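Local coordinates for protein probable chaperone (Pseudomonas aeruginosa, PDB 4JMF) that probably serves as a type III secretion chaperone of the CesT family, a homodimer that binds another protein, presumably its secreted client, at residues Q94-D97 with R98-H102; S29-G33 with P34-H38; Q11-A15 with L16-T20; Q107-A110 with A111-L115. All blocks are in the same frame, centred on the assembly; numbering follows the deposited sequence.

Contact 1: residues Q94-D97 with R98-H102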
loop_
_atom_site.group_PDB
_atom_site.type_symbol
_atom_site.label_atom_id
_atom_site.label_comp_id
_atom_site.label_asym_id
_atom_site.label_seq_id
_atom_site.Cartn_x
_atom_site.Cartn_y
_atom_site.Cartn_z
ATOM N N GLN B 94 4.886 0.388 13.735
ATOM C CA GLN B 94 4.164 -0.302 14.820
ATOM C C GLN B 94 3.881 -1.772 14.542
ATOM O O GLN B 94 3.634 -2.537 15.471
ATOM C CB GLN B 94 2.823 0.382 15.093
ATOM C CG GLN B 94 2.904 1.658 15.903
ATOM C CD GLN B 94 3.909 2.643 15.335
ATOM O OE1 GLN B 94 3.796 3.080 14.173
ATOM N NE2 GLN B 94 4.920 2.983 16.143
ATOM N N LEU B 95 3.878 -2.159 13.268
ATOM C CA LEU B 95 3.546 -3.532 12.883
ATOM C C LEU B 95 4.776 -4.350 12.502
ATOM O O LEU B 95 4.670 -5.535 12.195
ATOM C CB LEU B 95 2.581 -3.533 11.691
ATOM C CG LEU B 95 1.132 -3.098 11.898
ATOM C CD1 LEU B 95 0.285 -3.477 10.671
ATOM C CD2 LEU B 95 0.577 -3.736 13.159
ATOM N N LEU B 96 5.944 -3.723 12.502
ATOM C CA LEU B 96 7.118 -4.374 11.930
ATOM C C LEU B 96 8.036 -4.968 12.991
ATOM O O LEU B 96 8.991 -4.316 13.445
ATOM C CB LEU B 96 7.901 -3.416 11.026
ATOM C CG LEU B 96 7.244 -3.006 9.698
ATOM C CD1 LEU B 96 7.933 -1.792 9.140
ATOM C CD2 LEU B 96 7.308 -4.148 8.686
ATOM N N ASP B 97 7.744 -6.204 13.383
ATOM C CA ASP B 97 8.745 -7.008 14.072
ATOM C C ASP B 97 9.680 -7.648 13.033
ATOM O O ASP B 97 9.526 -7.420 11.822
ATOM C CB ASP B 97 8.094 -8.058 14.970
ATOM C CG ASP B 97 7.349 -9.131 14.190
ATOM O OD1 ASP B 97 7.337 -9.096 12.939
ATOM O OD2 ASP B 97 6.789 -10.047 14.840
ATOM N N ARG B 98 10.629 -8.451 13.500
ATOM C CA ARG B 98 11.628 -9.052 12.617
ATOM C C ARG B 98 11.045 -9.843 11.452
ATOM O O ARG B 98 11.485 -9.692 10.307
ATOM C CB ARG B 98 12.590 -9.937 13.404
ATOM C CG ARG B 98 13.852 -10.241 12.612
ATOM C CD ARG B 98 14.871 -10.943 13.466
ATOM N NE ARG B 98 14.975 -10.320 14.774
ATOM C CZ ARG B 98 15.527 -10.906 15.828
ATOM N NH1 ARG B 98 16.035 -12.128 15.706
ATOM N NH2 ARG B 98 15.566 -10.271 16.998
ATOM N N ALA B 99 10.059 -10.687 11.733
ATOM C CA ALA B 99 9.439 -11.484 10.676
ATOM C C ALA B 99 8.741 -10.579 9.664
ATOM O O ALA B 99 8.862 -10.753 8.442
ATOM C CB ALA B 99 8.443 -12.464 11.278
ATOM N N GLN B 100 7.996 -9.611 10.174
ATOM C CA GLN B 100 7.212 -8.784 9.277
ATOM C C GLN B 100 8.076 -7.883 8.379
ATOM O O GLN B 100 7.781 -7.733 7.188
ATOM C CB GLN B 100 6.154 -8.000 10.053
ATOM C CG GLN B 100 5.194 -7.219 9.156
ATOM C CD GLN B 100 4.368 -8.124 8.215
ATOM O OE1 GLN B 100 4.272 -9.351 8.409
ATOM N NE2 GLN B 100 3.756 -7.507 7.198
ATOM N N ILE B 101 9.147 -7.309 8.920
ATOM C CA ILE B 101 9.998 -6.462 8.092
ATOM C C ILE B 101 10.690 -7.303 7.016
ATOM O O ILE B 101 10.770 -6.898 5.845
ATOM C CB ILE B 101 10.958 -5.567 8.932
ATOM C CG1 ILE B 101 11.590 -4.474 8.070
ATOM C CG2 ILE B 101 12.056 -6.380 9.627
ATOM C CD1 ILE B 101 12.379 -3.438 8.897
ATOM N N HIS B 102 11.121 -8.502 7.402
ATOM C CA HIS B 102 11.674 -9.463 6.454
ATOM C C HIS B 102 10.634 -9.744 5.367
ATOM O O HIS B 102 10.937 -9.711 4.176
ATOM C CB HIS B 102 12.068 -10.747 7.197
ATOM C CG HIS B 102 12.701 -11.794 6.329
ATOM N ND1 HIS B 102 11.975 -12.802 5.728
ATOM C CD2 HIS B 102 13.996 -12.010 5.990
ATOM C CE1 HIS B 102 12.793 -13.581 5.043
ATOM N NE2 HIS B 102 14.024 -13.122 5.184
#
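Asp97 and Gln100 meet where the helix 98-114 begins. Asp97 holds the N-cap position, and its carboxylate oxygen OD1 accepts the backbone N-H of Gln100 at 2.9 Å (N to OD1), with 162° at the hydrogen and the donor arriving nearly along the C-O axis. The torsion behind this is chi1 of 67°, which sets CG between the backbone N and the carbonyl carbon and folds the carboxylate back over the first turn. The carbonyl of the same residue opens the main-chain series of the helix: Ile101 N reaches Asp97 O at 2.9 Å. One residue therefore engages the first turn through both its side chain and its backbone.

The Gln100 side chain crosses that of Asp97 at about a right angle; its CB lies 3.3 Å from Asp97 OD1, and its CG rests 3.5 Å from Leu95 O. A bend at chi2 of 62° then turns the amide away, where NE2 is hydrogen-bonded to Gln91 OE1. On the apolar side, one branch of Leu96 does the packing: CD2 lies 3.6 Å from Ile101 CA and 3.9 Å from its CB, and 3.8 Å from Gln100 CG. Both Leu96 and Ile101 continue onto Leu47 of the strand 46-53.

The chemistry is that of a classical N-cap. An acidic side chain accepts an N-H of the first turn, where no earlier helical turn supplies an i-4 carbonyl, and its negative charge probably interacts favourably with the positive end of the helix dipole, while Leu96 and Ile101, both buried, pack together beside the same turn.

Contact 2: residues S29-G33 with P34-H38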
loop_
_atom_site.group_PDB
_atom_site.type_symbol
_atom_site.label_atom_id
_atom_site.label_comp_id
_atom_site.label_asym_id
_atom_site.label_seq_id
_atom_site.Cartn_x
_atom_site.Cartn_y
_atom_site.Cartn_z
ATOM N N SER B 29 20.330 1.486 1.100
ATOM C CA SER B 29 20.140 0.672 -0.086
ATOM C C SER B 29 20.692 -0.729 0.139
ATOM O O SER B 29 21.706 -0.897 0.817
ATOM C CB SER B 29 20.824 1.325 -1.288
ATOM O OG SER B 29 20.437 2.683 -1.407
ATOM N N LEU B 30 20.023 -1.717 -0.446
ATOM C CA LEU B 30 20.418 -3.118 -0.349
ATOM C C LEU B 30 20.432 -3.738 -1.735
ATOM O O LEU B 30 19.538 -3.481 -2.529
ATOM C CB LEU B 30 19.404 -3.885 0.490
ATOM C CG LEU B 30 19.325 -3.517 1.961
ATOM C CD1 LEU B 30 18.163 -4.255 2.600
ATOM C CD2 LEU B 30 20.647 -3.900 2.623
ATOM N N GLN B 31 21.444 -4.546 -2.030
ATOM C CA GLN B 31 21.460 -5.328 -3.259
ATOM C C GLN B 31 20.925 -6.723 -2.949
ATOM O O GLN B 31 21.532 -7.472 -2.186
ATOM C CB GLN B 31 22.881 -5.440 -3.800
ATOM C CG GLN B 31 22.951 -6.037 -5.199
ATOM C CD GLN B 31 22.487 -5.049 -6.243
ATOM O OE1 GLN B 31 22.904 -3.887 -6.235
ATOM N NE2 GLN B 31 21.599 -5.490 -7.132
ATOM N N VAL B 32 19.774 -7.068 -3.506
ATOM C CA VAL B 32 19.213 -8.392 -3.282
ATOM C C VAL B 32 19.186 -9.101 -4.622
ATOM O O VAL B 32 18.299 -8.862 -5.447
ATOM C CB VAL B 32 17.794 -8.324 -2.673
ATOM C CG1 VAL B 32 17.230 -9.714 -2.487
ATOM C CG2 VAL B 32 17.828 -7.599 -1.336
ATOM N N GLY B 33 20.180 -9.948 -4.861
ATOM C CA GLY B 33 20.363 -10.506 -6.189
ATOM C C GLY B 33 20.509 -9.352 -7.159
ATOM O O GLY B 33 21.232 -8.393 -6.893
ATOM N N PRO B 34 19.782 -9.410 -8.274
ATOM C CA PRO B 34 19.907 -8.336 -9.267
ATOM C C PRO B 34 19.122 -7.066 -8.907
ATOM O O PRO B 34 19.193 -6.058 -9.628
ATOM C CB PRO B 34 19.362 -8.978 -10.540
ATOM C CG PRO B 34 18.418 -10.045 -10.062
ATOM C CD PRO B 34 18.880 -10.494 -8.708
ATOM N N HIS B 35 18.412 -7.096 -7.785
ATOM C CA HIS B 35 17.564 -5.967 -7.397
ATOM C C HIS B 35 18.190 -5.006 -6.381
ATOM O O HIS B 35 18.497 -5.389 -5.243
ATOM C CB HIS B 35 16.246 -6.509 -6.861
ATOM C CG HIS B 35 15.614 -7.518 -7.765
ATOM N ND1 HIS B 35 15.090 -7.186 -8.999
ATOM C CD2 HIS B 35 15.440 -8.855 -7.626
ATOM C CE1 HIS B 35 14.614 -8.276 -9.576
ATOM N NE2 HIS B 35 14.814 -9.301 -8.764
ATOM N N LEU B 36 18.369 -3.752 -6.790
ATOM C CA LEU B 36 18.795 -2.708 -5.863
ATOM C C LEU B 36 17.540 -2.138 -5.192
ATOM O O LEU B 36 16.660 -1.596 -5.877
ATOM C CB LEU B 36 19.567 -1.612 -6.602
ATOM C CG LEU B 36 20.086 -0.415 -5.795
ATOM C CD1 LEU B 36 21.157 -0.843 -4.793
ATOM C CD2 LEU B 36 20.619 0.665 -6.701
ATOM N N CYS B 37 17.451 -2.291 -3.864
ATOM C CA CYS B 37 16.295 -1.857 -3.091
ATOM C C CYS B 37 16.675 -0.764 -2.098
ATOM O O CYS B 37 17.769 -0.787 -1.529
ATOM C CB CYS B 37 15.708 -3.041 -2.326
ATOM S SG CYS B 37 15.315 -4.464 -3.351
ATOM N N HIS B 38 15.764 0.181 -1.886
ATOM C CA HIS B 38 16.000 1.308 -0.983
ATOM C C HIS B 38 14.965 1.313 0.148
ATOM O O HIS B 38 13.826 0.887 -0.061
ATOM C CB HIS B 38 15.913 2.636 -1.750
ATOM C CG HIS B 38 16.603 2.610 -3.077
ATOM N ND1 HIS B 38 17.954 2.850 -3.219
ATOM C CD2 HIS B 38 16.131 2.360 -4.322
ATOM C CE1 HIS B 38 18.283 2.752 -4.497
ATOM N NE2 HIS B 38 17.196 2.457 -5.187
HETATM O O HOH W 1 20.539 -3.882 -9.725
#
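Ser29 and His38 face each other as a non-hydrogen-bonded antiparallel pair, and their side chains make the link the backbone omits there: Ser29 OG lies 3.1 Å from His38 ND1, at the edge of the imidazole and near its plane, in a hydrogen bond that either group could donate. On the same face of the sheet, Gln31 and Leu36 cross at about a right angle, with Gln31 OE1 3.8 Å from Leu36 CD1. A bend at chi2 (74°) carries the Gln31 amide toward the turn, where NE2 donates to Gly33 O at 2.9 Å. A water joins the same NE2 to Pro34 O.

The other face carries Leu30, Val32, His35 and Cys37. Pro34 CG sits 3.9 Å above one face of the His35 ring, offset toward its rim, and NE2 of that ring is hydrogen-bonded to Glu113 of the helix 98-114. Leu30 and Cys37 exchange two backbone bonds, and Val32 and His35 bond both ways as the closing hydrogen-bonded pair.

A type II' turn from Val32 to His35, with Gly33 at positive phi (57°), makes this a beta hairpin with a two-residue loop, Gly33-Pro34, whose first strand pairs on with a strand of the bound partner protein.

Contact 3: residues Q11-A15 with L16-T20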
loop_
_atom_site.group_PDB
_atom_site.type_symbol
_atom_site.label_atom_id
_atom_site.label_comp_id
_atom_site.label_asym_id
_atom_site.label_seq_id
_atom_site.Cartn_x
_atom_site.Cartn_y
_atom_site.Cartn_z
ATOM N N GLN B 11 16.405 -4.766 13.208
ATOM C CA GLN B 11 15.741 -6.068 13.088
ATOM C C GLN B 11 15.881 -6.642 11.685
ATOM O O GLN B 11 16.137 -7.844 11.528
ATOM C CB GLN B 11 14.257 -5.953 13.483
ATOM C CG GLN B 11 14.070 -5.540 14.949
ATOM C CD GLN B 11 14.617 -6.587 15.918
ATOM O OE1 GLN B 11 14.375 -7.783 15.747
ATOM N NE2 GLN B 11 15.374 -6.141 16.931
ATOM N N LEU B 12 15.728 -5.795 10.660
ATOM C CA LEU B 12 15.860 -6.281 9.289
ATOM C C LEU B 12 17.258 -6.812 9.041
ATOM O O LEU B 12 17.430 -7.832 8.370
ATOM C CB LEU B 12 15.532 -5.187 8.270
ATOM C CG LEU B 12 15.741 -5.525 6.787
ATOM C CD1 LEU B 12 14.816 -6.658 6.306
ATOM C CD2 LEU B 12 15.501 -4.282 5.939
ATOM N N PHE B 13 18.262 -6.126 9.575
ATOM C CA PHE B 13 19.632 -6.567 9.335
ATOM C C PHE B 13 19.954 -7.891 10.039
ATOM O O PHE B 13 20.747 -8.700 9.531
ATOM C CB PHE B 13 20.621 -5.443 9.660
ATOM C CG PHE B 13 20.796 -4.459 8.523
ATOM C CD1 PHE B 13 22.046 -4.227 7.965
ATOM C CD2 PHE B 13 19.690 -3.819 7.971
ATOM C CE1 PHE B 13 22.196 -3.337 6.909
ATOM C CE2 PHE B 13 19.834 -2.928 6.907
ATOM C CZ PHE B 13 21.082 -2.688 6.378
ATOM N N LEU B 14 19.320 -8.121 11.187
ATOM C CA LEU B 14 19.395 -9.426 11.848
ATOM C C LEU B 14 18.738 -10.485 10.985
ATOM O O LEU B 14 19.276 -11.576 10.816
ATOM C CB LEU B 14 18.690 -9.393 13.198
ATOM C CG LEU B 14 19.256 -8.479 14.265
ATOM C CD1 LEU B 14 18.463 -8.636 15.574
ATOM C CD2 LEU B 14 20.730 -8.799 14.478
ATOM N N ALA B 15 17.567 -10.158 10.442
ATOM C CA ALA B 15 16.842 -11.104 9.605
ATOM C C ALA B 15 17.635 -11.471 8.353
ATOM O O ALA B 15 17.646 -12.626 7.939
ATOM C CB ALA B 15 15.482 -10.551 9.234
ATOM N N LEU B 16 18.311 -10.493 7.756
ATOM C CA LEU B 16 19.064 -10.740 6.525
ATOM C C LEU B 16 20.499 -11.181 6.798
ATOM O O LEU B 16 21.259 -11.434 5.854
ATOM C CB LEU B 16 19.105 -9.466 5.680
ATOM C CG LEU B 16 17.750 -8.924 5.247
ATOM C CD1 LEU B 16 17.937 -7.536 4.631
ATOM C CD2 LEU B 16 17.120 -9.889 4.252
ATOM N N ASP B 17 20.864 -11.237 8.080
ATOM C CA ASP B 17 22.217 -11.597 8.510
ATOM C C ASP B 17 23.282 -10.654 7.935
ATOM O O ASP B 17 24.304 -11.098 7.407
ATOM C CB ASP B 17 22.535 -13.058 8.161
ATOM C CG ASP B 17 23.694 -13.617 8.986
ATOM O OD1 ASP B 17 23.810 -13.256 10.176
ATOM O OD2 ASP B 17 24.495 -14.411 8.449
ATOM N N LEU B 18 23.027 -9.351 8.024
ATOM C CA LEU B 18 23.971 -8.350 7.542
ATOM C C LEU B 18 24.589 -7.627 8.734
ATOM O O LEU B 18 23.972 -7.554 9.800
ATOM C CB LEU B 18 23.264 -7.352 6.632
ATOM C CG LEU B 18 22.761 -7.972 5.334
ATOM C CD1 LEU B 18 22.001 -6.963 4.504
ATOM C CD2 LEU B 18 23.949 -8.553 4.549
ATOM N N PRO B 19 25.818 -7.099 8.570
ATOM C CA PRO B 19 26.405 -6.356 9.695
ATOM C C PRO B 19 25.524 -5.136 9.968
ATOM O O PRO B 19 25.043 -4.527 9.009
ATOM C CB PRO B 19 27.765 -5.908 9.146
ATOM C CG PRO B 19 28.027 -6.793 7.936
ATOM C CD PRO B 19 26.664 -7.035 7.362
ATOM N N THR B 20 25.276 -4.804 11.229
ATOM C CA THR B 20 24.376 -3.692 11.543
ATOM C C THR B 20 24.957 -2.346 11.119
ATOM O O THR B 20 26.115 -2.039 11.418
ATOM C CB THR B 20 23.973 -3.648 13.028
ATOM O OG1 THR B 20 25.115 -3.905 13.853
ATOM C CG2 THR B 20 22.906 -4.684 13.309
#
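Phe13 O and Leu18 N form the backbone bond, five residues apart, that closes the end of the helix 3-15, 2.8 Å long with the donor in the carbonyl plane. Leu14 O takes a second, weak bond from Asp17 N at 3.2 Å. Asp17 has positive phi (59°), and these two bonds back into the last turn make a Schellman motif. One step earlier, Leu16 N still finds Leu12 O at 2.9 Å in the ordinary helical pattern.

The apolar contacts lie along the same bend. Leu12 and Leu16 meet methyl to methyl, CD1 to CD1 at 3.6 Å, their side chains slanting across one another; chi1 of 175° turns Leu12 CG away from its own N and along the helix toward Leu16. Phe13 CD1 touches Leu18 CB at 3.6 Å, an approach oblique to the ring.

A polar atom meets the ring as well: Pro19 O stands 3.2 Å from Phe13 CD1, at the aromatic edge and near its plane.

Around this turn, Leu12 packs on Ile101 and Leu16 on Leu105, both of the helix 98-114, while Phe13, Leu16 and Leu18 converge on Leu30 of the strand 28-32.

Contact 4: residues Q107-A110 with A111-L115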
loop_
_atom_site.group_PDB
_atom_site.type_symbol
_atom_site.label_atom_id
_atom_site.label_comp_id
_atom_site.label_asym_id
_atom_site.label_seq_id
_atom_site.Cartn_x
_atom_site.Cartn_y
_atom_site.Cartn_z
ATOM N N GLN B 107 8.338 -9.623 -0.217
ATOM C CA GLN B 107 7.235 -9.408 -1.156
ATOM C C GLN B 107 7.613 -8.382 -2.225
ATOM O O GLN B 107 7.209 -8.509 -3.385
ATOM C CB GLN B 107 5.959 -8.996 -0.418
ATOM C CG GLN B 107 5.415 -10.074 0.510
ATOM C CD GLN B 107 5.145 -11.369 -0.231
ATOM O OE1 GLN B 107 4.347 -11.405 -1.174
ATOM N NE2 GLN B 107 5.820 -12.441 0.184
ATOM N N LEU B 108 8.396 -7.372 -1.841
ATOM C CA LEU B 108 8.902 -6.405 -2.814
ATOM C C LEU B 108 9.746 -7.136 -3.852
ATOM O O LEU B 108 9.499 -7.037 -5.062
ATOM C CB LEU B 108 9.751 -5.324 -2.136
ATOM C CG LEU B 108 10.322 -4.277 -3.099
ATOM C CD1 LEU B 108 9.198 -3.515 -3.815
ATOM C CD2 LEU B 108 11.265 -3.307 -2.379
ATOM N N VAL B 109 10.743 -7.878 -3.378
ATOM C CA VAL B 109 11.637 -8.603 -4.274
ATOM C C VAL B 109 10.915 -9.669 -5.102
ATOM O O VAL B 109 11.221 -9.858 -6.283
ATOM C CB VAL B 109 12.841 -9.185 -3.511
ATOM C CG1 VAL B 109 13.698 -10.020 -4.440
ATOM C CG2 VAL B 109 13.672 -8.045 -2.946
ATOM N N ALA B 110 9.926 -10.335 -4.508
ATOM C CA ALA B 110 9.165 -11.338 -5.245
ATOM C C ALA B 110 8.497 -10.742 -6.479
ATOM O O ALA B 110 8.463 -11.367 -7.537
ATOM C CB ALA B 110 8.136 -12.025 -4.340
ATOM N N ALA B 111 7.981 -9.524 -6.367
ATOM C CA ALA B 111 7.314 -8.930 -7.524
ATOM C C ALA B 111 8.343 -8.454 -8.530
ATOM O O ALA B 111 8.120 -8.520 -9.737
ATOM C CB ALA B 111 6.421 -7.802 -7.111
ATOM N N ALA B 112 9.471 -7.966 -8.034
ATOM C CA ALA B 112 10.532 -7.500 -8.924
ATOM C C ALA B 112 11.065 -8.662 -9.763
ATOM O O ALA B 112 11.422 -8.474 -10.929
ATOM C CB ALA B 112 11.656 -6.849 -8.132
ATOM N N GLU B 113 11.117 -9.853 -9.159
ATOM C CA GLU B 113 11.603 -11.063 -9.828
ATOM C C GLU B 113 10.668 -11.458 -10.966
ATOM O O GLU B 113 11.103 -11.795 -12.070
ATOM C CB GLU B 113 11.677 -12.225 -8.829
ATOM C CG GLU B 113 12.998 -12.354 -8.108
ATOM C CD GLU B 113 14.120 -12.778 -9.033
ATOM O OE1 GLU B 113 14.167 -13.977 -9.378
ATOM O OE2 GLU B 113 14.953 -11.920 -9.418
ATOM N N GLU B 114 9.374 -11.419 -10.675
ATOM C CA GLU B 114 8.348 -11.812 -11.623
ATOM C C GLU B 114 8.294 -10.909 -12.856
ATOM O O GLU B 114 8.092 -11.388 -13.971
ATOM C CB GLU B 114 6.999 -11.758 -10.917
ATOM C CG GLU B 114 5.969 -12.765 -11.390
ATOM C CD GLU B 114 4.834 -12.917 -10.384
ATOM O OE1 GLU B 114 4.800 -13.947 -9.677
ATOM O OE2 GLU B 114 3.984 -12.000 -10.284
ATOM N N LEU B 115 8.478 -9.606 -12.651
ATOM C CA LEU B 115 8.126 -8.603 -13.666
ATOM C C LEU B 115 9.010 -8.555 -14.910
ATOM O O LEU B 115 10.203 -8.256 -14.819
ATOM C CB LEU B 115 8.059 -7.207 -13.044
ATOM C CG LEU B 115 6.830 -6.951 -12.173
ATOM C CD1 LEU B 115 6.835 -5.518 -11.665
ATOM C CD2 LEU B 115 5.544 -7.251 -12.932
#
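Val109 and Glu113 share a straightforward helical bond, Glu113 N to Val109 O at 2.9 Å, and the side chain of the glutamate starts off over the same carbonyl, its CB 3.5 Å from Val109 O. Neighbouring rungs follow suit. Ala112 N reaches Leu108 O at 3.1 Å, and Glu114 N reaches Ala110 O at a longer 3.3 Å. Ala111 N is shared: its main bond goes to Gln107 O at 3.2 Å, and a weak second one, bent to 126° at the hydrogen, goes to Leu108 O.

Side chains add little between these turns, as expected where three successive alanines, Ala110 to Ala112, present single methyl groups. Ala112 CB lies 3.6 Å from Val109 O, and Val109 CG1 approaches Glu113 CG at 4.4 Å. Beyond CG, Glu113 bends at chi2 of -69° and its OE2 is hydrogen-bonded to His35. Gln107 likewise looks elsewhere: its NE2 donates to the backbone of the bound partner protein. Leu115 leaves the helical conformation after one more turn bond, Leu115 N to Ala111 O at 3.1 Å.

Within the fold, this last part of the helix 98-114 packs on the sheet. Leu108, Ala111 and Ala112 bear on Leu87 of the strand 85-92, Leu108 also on Met49 of the strand 46-53, and Val109 on His35 and Cys37 of the strand 35-41.

Overall arrangement
Along the chain the order is contact 3, contact 2, contact 1, contact 4, one after another without overlap. Contacts 1 and 4 belong to the same helix, 98-114, at its beginning and toward its end, with centres 19 Å apart and nearest atoms about 5 Å apart, not in contact. Contact 3 meets contact 1 through Gln11 and Arg98, centres 12 Å apart, and contact 2 where the end of helix 3-15 and the following loop pack on Leu30. Contact 2 joins contact 4 through His35 and Glu113, at 11 Å between centres. Both ends of helix 98-114, the end of helix 3-15 and a hairpin are thus linked, and the sheet's edge strand 28-32 pairs with the partner protein.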